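Local coordinates for protein L-ribulose 3-epimerase (Methylomonas sp. DH-1, PDB 7CJ5) that catalyses the reversible epimerisation of ketoses at carbon 3, acting best on L-ribulose and also interconverting D-allulose and D-fructose with the help of manganese, at residues G208-G213 with G241-E246; L151-R156 with A180-D185; A35-I40 with G276-F281. All coordinates share one frame; numbering follows the deposited sequence.

How the interactions relate
From the N terminus, residues 35-40 run from the end of helix 22-35 into strand 39-43, and interaction 3 closes them against helix 271-286, so its loop encloses most of the barrel. Nested inside, one after the other and without crossing, are interaction 2, which joins strands 148-152 and 180-185 around helix 165-175, and interaction 1, which joins strands 207-212 and 242-245 around helix 227-236. Strands 180-185 and 207-212 are neighbours, and interactions 1 and 2 together supply the four protein ligands of one manganese ion. Interaction 3 touches interaction 1 where Tyr39 of strand 39-43 hydrogen-bonds Thr244 of strand 242-245, the two strands that flank strand 8-12.

Interaction 1 (G208-G213 with G241-E246); sequences GYVHIG and GPITFE. With MN (manganese (II) ion), chain C; FUD (D-fructose), chain D.
Strands 207-212 and 242-245, the last two of the TIM barrel, pair in parallel here and bring His211 and Glu246 together at the manganese site. The pairing begins with a bent bond from Val210 N to Pro242 O (3.1 Å, 136° at the hydrogen). It continues through Thr244 N to Val210 O, then Ile212 N to Thr244 O at 2.8 Å, and Glu246 N to Ile212 O fixes the residue just beyond the strand. His211 gives ND1 to manganese at 2.3 Å. Glu246 adds OE2 at 2.1 Å, its CG tucked between backbone N and carbonyl carbon (chi1 73°) and the chain beyond extended. Imidazole and carboxylate planes stand 68° apart; ND1 and OE2 meet at the metal and form no hydrogen bond, since each is a ligand. Glu152 and Asp185 complete the protein ligands. D-fructose chelates the ion through O2 and O3, and Glu246 OE1 lies 2.8 Å from the sugar O3. Glu246 is probably one of two proton donor/acceptors, as in related epimerases. Next to the imidazole, Thr244 CB lies alongside His211 CD2 at 3.6 Å. His211 NE2, Tyr209 OH and Thr244 OG1 all hydrogen-bond Glu41 OE1, a second-shell carboxylate that would hold the imidazole in its rotation; Thr244 OG1 bonds Tyr39 OH as well. Nearer the N-terminal end of the strands, Pro242 CB sits over one face of the Tyr209 ring, 3.4 Å from CE2, a CH-pi contact offset toward the rim. On the outward face, Ile212 CG1 presses tightly on Ile243 CG2 (3.5 Å), while Val210 and Ile212 meet helix 227-236. Metal ligands at the C-terminal ends of the strands, holding a chelated ketose, are characteristic of the metal-dependent ketose 3-epimerases of this TIM-barrel family.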
loop_
_atom_site.group_PDB
_atom_site.type_symbol
_atom_site.label_atom_id
_atom_site.label_comp_id
_atom_site.label_asym_id
_atom_site.label_seq_id
_atom_site.Cartn_x
_atom_site.Cartn_y
_atom_site.Cartn_z
ATOM N N GLY A 208 13.676 -13.205 -11.761
ATOM C CA GLY A 208 15.084 -12.827 -11.987
ATOM C C GLY A 208 15.684 -12.050 -10.830
ATOM O O GLY A 208 16.908 -11.894 -10.808
ATOM N N TYR A 209 14.869 -11.562 -9.900
ATOM C CA TYR A 209 15.338 -10.688 -8.796
ATOM C C TYR A 209 14.308 -10.683 -7.666
ATOM O O TYR A 209 13.098 -10.730 -7.950
ATOM C CB TYR A 209 15.604 -9.280 -9.339
ATOM C CG TYR A 209 16.703 -8.521 -8.641
ATOM C CD1 TYR A 209 16.502 -7.947 -7.395
ATOM C CD2 TYR A 209 17.947 -8.373 -9.229
ATOM C CE1 TYR A 209 17.513 -7.245 -6.754
ATOM C CE2 TYR A 209 18.964 -7.670 -8.601
ATOM C CZ TYR A 209 18.746 -7.098 -7.363
ATOM O OH TYR A 209 19.753 -6.393 -6.762
ATOM N N VAL A 210 14.781 -10.583 -6.421
ATOM C CA VAL A 210 13.900 -10.581 -5.221
ATOM C C VAL A 210 14.279 -9.434 -4.278
ATOM O O VAL A 210 15.474 -9.250 -3.982
ATOM C CB VAL A 210 13.947 -11.950 -4.523
ATOM C CG1 VAL A 210 13.262 -11.914 -3.167
ATOM C CG2 VAL A 210 13.342 -13.029 -5.406
ATOM N N HIS A 211 13.273 -8.685 -3.819
ATOM C CA HIS A 211 13.400 -7.768 -2.662
ATOM C C HIS A 211 12.681 -8.368 -1.455
ATOM O O HIS A 211 11.533 -8.834 -1.598
ATOM C CB HIS A 211 12.859 -6.378 -2.986
ATOM C CG HIS A 211 13.825 -5.540 -3.749
ATOM N ND1 HIS A 211 13.539 -4.246 -4.103
ATOM C CD2 HIS A 211 15.064 -5.806 -4.222
ATOM C CE1 HIS A 211 14.556 -3.740 -4.762
ATOM N NE2 HIS A 211 15.510 -4.683 -4.859
ATOM N N ILE A 212 13.363 -8.326 -0.316
ATOM C CA ILE A 212 12.842 -8.724 1.018
ATOM C C ILE A 212 12.558 -7.457 1.815
ATOM O O ILE A 212 13.520 -6.693 2.123
ATOM C CB ILE A 212 13.826 -9.648 1.745
ATOM C CG1 ILE A 212 14.205 -10.841 0.860
ATOM C CG2 ILE A 212 13.253 -10.077 3.085
ATOM C CD1 ILE A 212 13.017 -11.675 0.397
ATOM N N GLY A 213 11.280 -7.248 2.119
ATOM C CA GLY A 213 10.802 -6.194 3.027
ATOM C C GLY A 213 9.647 -6.698 3.882
ATOM O O GLY A 213 8.806 -7.455 3.365
ATOM N N GLY A 241 19.308 -16.567 -7.692
ATOM C CA GLY A 241 19.515 -15.194 -8.163
ATOM C C GLY A 241 19.621 -14.231 -6.994
ATOM O O GLY A 241 19.625 -14.646 -5.834
ATOM N N PRO A 242 19.704 -12.920 -7.292
ATOM C CA PRO A 242 19.820 -11.892 -6.268
ATOM C C PRO A 242 18.612 -11.833 -5.335
ATOM O O PRO A 242 17.481 -11.921 -5.792
ATOM C CB PRO A 242 19.921 -10.582 -7.065
ATOM C CG PRO A 242 20.386 -11.023 -8.433
ATOM C CD PRO A 242 19.740 -12.369 -8.647
ATOM N N ILE A 243 18.910 -11.645 -4.051
ATOM C CA ILE A 243 17.927 -11.393 -2.962
ATOM C C ILE A 243 18.473 -10.216 -2.153
ATOM O O ILE A 243 19.507 -10.396 -1.456
ATOM C CB ILE A 243 17.729 -12.647 -2.091
ATOM C CG1 ILE A 243 17.287 -13.852 -2.920
ATOM C CG2 ILE A 243 16.771 -12.364 -0.948
ATOM C CD1 ILE A 243 17.188 -15.119 -2.125
ATOM N N THR A 244 17.828 -9.058 -2.276
ATOM C CA THR A 244 18.217 -7.806 -1.583
ATOM C C THR A 244 17.267 -7.543 -0.417
ATOM O O THR A 244 16.040 -7.624 -0.618
ATOM C CB THR A 244 18.161 -6.606 -2.535
ATOM O OG1 THR A 244 19.147 -6.756 -3.558
ATOM C CG2 THR A 244 18.331 -5.290 -1.814
ATOM N N PHE A 245 17.818 -7.202 0.743
ATOM C CA PHE A 245 17.059 -6.621 1.869
ATOM C C PHE A 245 16.996 -5.101 1.699
ATOM O O PHE A 245 18.032 -4.460 1.432
ATOM C CB PHE A 245 17.722 -6.951 3.204
ATOM C CG PHE A 245 17.104 -6.155 4.314
ATOM C CD1 PHE A 245 15.787 -6.375 4.688
ATOM C CD2 PHE A 245 17.807 -5.130 4.924
ATOM C CE1 PHE A 245 15.201 -5.614 5.685
ATOM C CE2 PHE A 245 17.214 -4.373 5.918
ATOM C CZ PHE A 245 15.913 -4.614 6.293
ATOM N N GLU A 246 15.822 -4.513 1.894
ATOM C CA GLU A 246 15.709 -3.035 1.867
ATOM C C GLU A 246 14.713 -2.533 2.911
ATOM O O GLU A 246 13.764 -3.257 3.276
ATOM C CB GLU A 246 15.311 -2.579 0.471
ATOM C CG GLU A 246 13.875 -2.885 0.143
ATOM C CD GLU A 246 13.483 -2.537 -1.277
ATOM O OE1 GLU A 246 14.285 -1.881 -1.974
ATOM O OE2 GLU A 246 12.384 -2.938 -1.680
HETATM MN MN MN C . 11.601 -3.156 -3.624
HETATM C C1 FUD D . 9.990 0.983 -3.462
HETATM C C2 FUD D . 10.816 -0.270 -3.565
HETATM C C3 FUD D . 12.271 -0.130 -3.938
HETATM C C4 FUD D . 12.259 0.814 -5.124
HETATM C C5 FUD D . 13.588 1.397 -5.597
HETATM C C6 FUD D . 14.810 1.040 -4.774
HETATM O O1 FUD D . 8.807 0.749 -2.694
HETATM O O2 FUD D . 10.311 -1.361 -3.339
HETATM O O3 FUD D . 12.831 -1.399 -4.290
HETATM O O4 FUD D . 11.627 0.081 -6.156
HETATM O O5 FUD D . 13.786 1.070 -6.971
HETATM O O6 FUD D . 15.948 1.725 -5.364
#

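Interaction 2 (L151-R156 with A180-D185); sequences LEVVNR and AFLHLD. With MN (manganese (II) ion), chain C; FUD (D-fructose), chain D.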
loop_
_atom_site.group_PDB
_atom_site.type_symbol
_atom_site.label_atom_id
_atom_site.label_comp_id
_atom_site.label_asym_id
_atom_site.label_seq_id
_atom_site.Cartn_x
_atom_site.Cartn_y
_atom_site.Cartn_z
ATOM N N LEU A 151 11.992 -6.344 -13.846
ATOM C CA LEU A 151 10.916 -5.334 -13.693
ATOM C C LEU A 151 10.213 -5.571 -12.359
ATOM O O LEU A 151 9.574 -6.642 -12.190
ATOM C CB LEU A 151 9.934 -5.464 -14.851
ATOM C CG LEU A 151 10.550 -5.453 -16.246
ATOM C CD1 LEU A 151 9.468 -5.576 -17.294
ATOM C CD2 LEU A 151 11.359 -4.200 -16.490
ATOM N N GLU A 152 10.356 -4.621 -11.439
ATOM C CA GLU A 152 9.866 -4.770 -10.052
ATOM C C GLU A 152 8.374 -4.456 -9.994
ATOM O O GLU A 152 8.001 -3.285 -10.135
ATOM C CB GLU A 152 10.607 -3.860 -9.084
ATOM C CG GLU A 152 10.320 -4.231 -7.645
ATOM C CD GLU A 152 10.965 -3.337 -6.603
ATOM O OE1 GLU A 152 11.678 -2.397 -6.991
ATOM O OE2 GLU A 152 10.758 -3.604 -5.399
ATOM N N VAL A 153 7.563 -5.483 -9.745
ATOM C CA VAL A 153 6.110 -5.318 -9.481
ATOM C C VAL A 153 5.983 -4.580 -8.145
ATOM O O VAL A 153 6.582 -5.041 -7.154
ATOM C CB VAL A 153 5.403 -6.685 -9.497
ATOM C CG1 VAL A 153 3.961 -6.577 -9.044
ATOM C CG2 VAL A 153 5.489 -7.304 -10.887
ATOM N N VAL A 154 5.269 -3.454 -8.119
ATOM C CA VAL A 154 5.064 -2.686 -6.858
ATOM C C VAL A 154 3.567 -2.434 -6.673
ATOM O O VAL A 154 2.777 -2.678 -7.615
ATOM C CB VAL A 154 5.922 -1.405 -6.785
ATOM C CG1 VAL A 154 7.407 -1.750 -6.824
ATOM C CG2 VAL A 154 5.587 -0.379 -7.859
ATOM N N ASN A 155 3.193 -2.029 -5.463
ATOM C CA ASN A 155 1.777 -1.925 -5.044
ATOM C C ASN A 155 1.132 -0.745 -5.784
ATOM O O ASN A 155 1.866 0.072 -6.384
ATOM C CB ASN A 155 1.668 -1.849 -3.519
ATOM C CG ASN A 155 2.111 -0.522 -2.938
ATOM O OD1 ASN A 155 1.492 0.505 -3.205
ATOM N ND2 ASN A 155 3.155 -0.535 -2.121
ATOM N N ARG A 156 -0.197 -0.683 -5.726
ATOM C CA ARG A 156 -1.077 0.293 -6.418
ATOM C C ARG A 156 -0.645 1.750 -6.178
ATOM O O ARG A 156 -0.879 2.580 -7.068
ATOM C CB ARG A 156 -2.508 0.052 -5.940
ATOM C CG ARG A 156 -2.720 0.283 -4.451
ATOM C CD ARG A 156 -4.086 -0.215 -4.006
ATOM N NE ARG A 156 -4.239 -1.632 -4.290
ATOM C CZ ARG A 156 -5.380 -2.305 -4.238
ATOM N NH1 ARG A 156 -6.500 -1.701 -3.885
ATOM N NH2 ARG A 156 -5.386 -3.597 -4.524
ATOM N N ALA A 180 15.015 -10.074 -20.088
ATOM C CA ALA A 180 13.999 -9.359 -19.280
ATOM C C ALA A 180 13.323 -10.354 -18.334
ATOM O O ALA A 180 12.901 -11.452 -18.805
ATOM C CB ALA A 180 13.008 -8.655 -20.174
ATOM N N PHE A 181 13.243 -10.005 -17.050
ATOM C CA PHE A 181 12.801 -10.913 -15.965
ATOM C C PHE A 181 11.806 -10.184 -15.060
ATOM O O PHE A 181 11.751 -8.932 -15.095
ATOM C CB PHE A 181 13.992 -11.405 -15.141
ATOM C CG PHE A 181 14.928 -12.341 -15.863
ATOM C CD1 PHE A 181 15.948 -11.847 -16.659
ATOM C CD2 PHE A 181 14.797 -13.713 -15.739
ATOM C CE1 PHE A 181 16.809 -12.704 -17.325
ATOM C CE2 PHE A 181 15.658 -14.574 -16.406
ATOM C CZ PHE A 181 16.660 -14.066 -17.204
ATOM N N LEU A 182 11.038 -10.966 -14.297
ATOM C CA LEU A 182 10.171 -10.479 -13.199
ATOM C C LEU A 182 11.040 -10.231 -11.962
ATOM O O LEU A 182 11.971 -11.037 -11.681
ATOM C CB LEU A 182 9.090 -11.522 -12.897
ATOM C CG LEU A 182 8.029 -11.090 -11.886
ATOM C CD1 LEU A 182 7.132 -10.016 -12.471
ATOM C CD2 LEU A 182 7.210 -12.287 -11.434
ATOM N N HIS A 183 10.709 -9.168 -11.235
ATOM C CA HIS A 183 11.288 -8.805 -9.922
ATOM C C HIS A 183 10.124 -8.700 -8.927
ATOM O O HIS A 183 9.183 -7.930 -9.187
ATOM C CB HIS A 183 12.163 -7.563 -10.121
ATOM C CG HIS A 183 12.694 -6.941 -8.878
ATOM N ND1 HIS A 183 13.368 -5.733 -8.907
ATOM C CD2 HIS A 183 12.635 -7.321 -7.588
ATOM C CE1 HIS A 183 13.716 -5.407 -7.681
ATOM N NE2 HIS A 183 13.270 -6.365 -6.851
ATOM N N LEU A 184 10.140 -9.541 -7.894
ATOM C CA LEU A 184 9.101 -9.581 -6.835
ATOM C C LEU A 184 9.671 -8.999 -5.542
ATOM O O LEU A 184 10.866 -9.169 -5.275
ATOM C CB LEU A 184 8.620 -11.017 -6.622
ATOM C CG LEU A 184 7.685 -11.578 -7.689
ATOM C CD1 LEU A 184 7.356 -13.038 -7.396
ATOM C CD2 LEU A 184 6.408 -10.751 -7.795
ATOM N N ASP A 185 8.804 -8.357 -4.768
ATOM C CA ASP A 185 9.140 -7.655 -3.508
ATOM C C ASP A 185 8.080 -8.025 -2.471
ATOM O O ASP A 185 6.904 -7.720 -2.714
ATOM C CB ASP A 185 9.186 -6.150 -3.755
ATOM C CG ASP A 185 9.530 -5.336 -2.521
ATOM O OD1 ASP A 185 9.068 -5.710 -1.433
ATOM O OD2 ASP A 185 10.253 -4.322 -2.663
HETATM MN MN MN C . 11.601 -3.156 -3.624
HETATM C C1 FUD D . 9.990 0.983 -3.462
HETATM C C2 FUD D . 10.816 -0.270 -3.565
HETATM C C3 FUD D . 12.271 -0.130 -3.938
HETATM C C4 FUD D . 12.259 0.814 -5.124
HETATM C C5 FUD D . 13.588 1.397 -5.597
HETATM C C6 FUD D . 14.810 1.040 -4.774
HETATM O O1 FUD D . 8.807 0.749 -2.694
HETATM O O2 FUD D . 10.311 -1.361 -3.339
HETATM O O3 FUD D . 12.831 -1.399 -4.290
HETATM O O4 FUD D . 11.627 0.081 -6.156
HETATM O O5 FUD D . 13.786 1.070 -6.971
HETATM O O6 FUD D . 15.948 1.725 -5.364
HETATM O O HOH W 1 6.335 -7.543 -5.958
#
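Glu152 sends CG anti to its backbone N (chi1 -167°) and runs on extended, and His183 has the same trans first torsion (chi1 172°); from neighbouring strands, the glutamate chain lies over the imidazole face. In this parallel strand pair of the beta-alpha-beta unit 148-185, Glu152 CG lies 3.5 Å from the centroid of the His183 ring, a CH-pi contact, and carboxylate and ring are nearly parallel. Glu152 OE2 and Asp185 OD2 each bind manganese at 2.0 Å, from carboxylates turned only 8° apart; His211 and Glu246 supply the other protein ligands. Glu152 OE1 accepts a 2.6 Å bond from O4 of D-fructose. Glu152 is probably the other proton donor/acceptor, as in relatives. Leu151 N bonds Phe181 O, and Val153 N bonds His183 O at 3.0 Å. Between them His183 N reaches Leu151 O at 2.9 Å from above the carbonyl plane. Just past the paired residues, Val153 CG2 meets Leu182 CD1 at 3.5 Å. Asp185 also serves as N-cap of helix 186-192, OD1 taking Tyr187 N, while its own backbone N donates to a water 2.9 Å away that lies close to Val153 O.

Interaction 3 (A35-I40 with G276-F281); sequences AGYDYI and GKALEF. With BDF (beta-D-fructopyranose), chain F.
One water joins Ala35 to Gly276, donating to Gly276 O at 2.7 Å and to Ala35 O at 3.0 Å, and so ties the end of helix 22-35 to helix 271-286. Beside it the backbones come close, with Ala35 CB pointing at Gly276 and lying 4.0 Å from its N. Gly36 ends the first helix in a Schellman motif with a positive phi of 99°, which breaks off the helix and leads the chain toward strand 39-43. Leu279 packs against this turn. With CG anti to the backbone N (chi1 -175°), it carries CD2 to 3.4 Å from Ala35 O, and the same methyl stands over the centre of the Tyr37 ring, 4.0 Å from the centroid, in a CH-pi contact. In TIM-barrel terms, the final helix of the outer layer here covers the short connection leading into the second strand, at the end of the barrel where strands begin. The two side chains run antiparallel alongside one another, Tyr37 CZ 3.7 Å from Leu279 CB. The phenol hydroxyl reaches on toward the helix backbone and hydrogen-bonds the carbonyl of Ala275, while the ring also meets Phe245 of strand 242-245. Farther along, Asp38 grips a second sugar, a beta-D-fructopyranose lying apart from the metal site. O4 of this sugar donates to Asp38 OD1 at 2.6 Å, and its O3 donates to Asp38 OD2 at 2.7 Å. Asp38 OD2 also receives the backbone N-H of Tyr9, and the sugar has a further bond to Ser288 O.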
loop_
_atom_site.group_PDB
_atom_site.type_symbol
_atom_site.label_atom_id
_atom_site.label_comp_id
_atom_site.label_asym_id
_atom_site.label_seq_id
_atom_site.Cartn_x
_atom_site.Cartn_y
_atom_site.Cartn_z
ATOM N N ALA A 35 27.738 -6.378 7.065
ATOM C CA ALA A 35 26.526 -7.148 7.418
ATOM C C ALA A 35 26.614 -8.556 6.824
ATOM O O ALA A 35 25.781 -9.386 7.208
ATOM C CB ALA A 35 25.288 -6.430 6.955
ATOM N N GLY A 36 27.558 -8.782 5.899
ATOM C CA GLY A 36 27.879 -10.107 5.335
ATOM C C GLY A 36 27.220 -10.341 3.988
ATOM O O GLY A 36 27.217 -11.507 3.511
ATOM N N TYR A 37 26.680 -9.287 3.379
ATOM C CA TYR A 37 26.090 -9.337 2.019
ATOM C C TYR A 37 27.185 -9.586 0.978
ATOM O O TYR A 37 28.359 -9.237 1.214
ATOM C CB TYR A 37 25.302 -8.062 1.723
ATOM C CG TYR A 37 24.069 -7.910 2.575
ATOM C CD1 TYR A 37 22.909 -8.605 2.275
ATOM C CD2 TYR A 37 24.078 -7.118 3.709
ATOM C CE1 TYR A 37 21.773 -8.483 3.056
ATOM C CE2 TYR A 37 22.952 -6.986 4.506
ATOM C CZ TYR A 37 21.793 -7.667 4.174
ATOM O OH TYR A 37 20.684 -7.560 4.960
ATOM N N ASP A 38 26.784 -10.220 -0.127
ATOM C CA ASP A 38 27.644 -10.559 -1.289
ATOM C C ASP A 38 27.752 -9.350 -2.222
ATOM O O ASP A 38 28.777 -9.236 -2.941
ATOM C CB ASP A 38 27.067 -11.757 -2.044
ATOM C CG ASP A 38 26.887 -12.973 -1.159
ATOM O OD1 ASP A 38 27.891 -13.399 -0.559
ATOM O OD2 ASP A 38 25.753 -13.483 -1.086
ATOM N N TYR A 39 26.739 -8.483 -2.223
ATOM C CA TYR A 39 26.681 -7.323 -3.146
ATOM C C TYR A 39 25.926 -6.179 -2.477
ATOM O O TYR A 39 25.192 -6.394 -1.489
ATOM C CB TYR A 39 26.065 -7.698 -4.500
ATOM C CG TYR A 39 24.584 -7.994 -4.491
ATOM C CD1 TYR A 39 24.117 -9.280 -4.276
ATOM C CD2 TYR A 39 23.648 -6.992 -4.692
ATOM C CE1 TYR A 39 22.763 -9.562 -4.259
ATOM C CE2 TYR A 39 22.288 -7.258 -4.682
ATOM C CZ TYR A 39 21.843 -8.546 -4.452
ATOM O OH TYR A 39 20.509 -8.815 -4.406
ATOM N N ILE A 40 26.148 -4.983 -3.005
ATOM C CA ILE A 40 25.336 -3.780 -2.692
ATOM C C ILE A 40 24.460 -3.502 -3.912
ATOM O O ILE A 40 24.960 -3.608 -5.057
ATOM C CB ILE A 40 26.210 -2.569 -2.322
ATOM C CG1 ILE A 40 25.344 -1.351 -1.990
ATOM C CG2 ILE A 40 27.228 -2.262 -3.411
ATOM C CD1 ILE A 40 26.042 -0.350 -1.112
ATOM N N GLY A 276 22.111 -6.462 9.440
ATOM C CA GLY A 276 22.729 -7.687 9.991
ATOM C C GLY A 276 21.674 -8.700 10.398
ATOM O O GLY A 276 21.756 -9.869 9.956
ATOM N N LYS A 277 20.705 -8.271 11.203
ATOM C CA LYS A 277 19.571 -9.119 11.649
ATOM C C LYS A 277 18.765 -9.591 10.429
ATOM O O LYS A 277 18.313 -10.749 10.418
ATOM C CB LYS A 277 18.669 -8.336 12.606
ATOM C CG LYS A 277 19.305 -7.940 13.931
ATOM C CD LYS A 277 19.459 -9.083 14.889
ATOM C CE LYS A 277 19.741 -8.631 16.308
ATOM N NZ LYS A 277 19.928 -9.790 17.206
ATOM N N ALA A 278 18.564 -8.725 9.437
ATOM C CA ALA A 278 17.767 -9.062 8.236
ATOM C C ALA A 278 18.436 -10.226 7.503
ATOM O O ALA A 278 17.720 -11.174 7.122
ATOM C CB ALA A 278 17.617 -7.868 7.335
ATOM N N LEU A 279 19.755 -10.165 7.290
ATOM C CA LEU A 279 20.449 -11.233 6.526
ATOM C C LEU A 279 20.391 -12.532 7.338
ATOM O O LEU A 279 20.182 -13.594 6.722
ATOM C CB LEU A 279 21.886 -10.825 6.185
ATOM C CG LEU A 279 22.635 -11.825 5.301
ATOM C CD1 LEU A 279 21.866 -12.112 4.016
ATOM C CD2 LEU A 279 24.026 -11.320 4.977
ATOM N N GLU A 280 20.551 -12.470 8.662
ATOM C CA GLU A 280 20.423 -13.675 9.532
ATOM C C GLU A 280 19.046 -14.301 9.310
ATOM O O GLU A 280 18.975 -15.522 9.093
ATOM C CB GLU A 280 20.634 -13.346 11.011
ATOM C CG GLU A 280 22.068 -12.997 11.335
ATOM C CD GLU A 280 22.406 -12.998 12.813
ATOM O OE1 GLU A 280 21.488 -13.227 13.634
ATOM O OE2 GLU A 280 23.589 -12.767 13.133
ATOM N N PHE A 281 17.995 -13.483 9.337
ATOM C CA PHE A 281 16.581 -13.899 9.130
ATOM C C PHE A 281 16.432 -14.556 7.752
ATOM O O PHE A 281 15.855 -15.653 7.654
ATOM C CB PHE A 281 15.662 -12.686 9.294
ATOM C CG PHE A 281 14.194 -12.999 9.175
ATOM C CD1 PHE A 281 13.585 -13.054 7.930
ATOM C CD2 PHE A 281 13.429 -13.272 10.299
ATOM C CE1 PHE A 281 12.234 -13.343 7.810
ATOM C CE2 PHE A 281 12.077 -13.570 10.173
ATOM C CZ PHE A 281 11.483 -13.599 8.932
HETATM C C1 BDF F . 24.727 -18.192 -1.133
HETATM C C2 BDF F . 26.005 -18.173 -0.308
HETATM C C3 BDF F . 26.745 -16.829 -0.417
HETATM C C4 BDF F . 28.104 -16.928 0.267
HETATM C C5 BDF F . 28.908 -18.066 -0.338
HETATM C C6 BDF F . 28.112 -19.353 -0.246
HETATM O O1 BDF F . 23.987 -19.362 -0.809
HETATM O O2 BDF F . 25.715 -18.398 1.051
HETATM O O3 BDF F . 25.961 -15.810 0.193
HETATM O O4 BDF F . 28.813 -15.694 0.141
HETATM O O5 BDF F . 29.197 -17.789 -1.711
HETATM O O6 BDF F . 26.814 -19.221 -0.850
HETATM O O HOH W 2 24.107 -10.862 9.192
#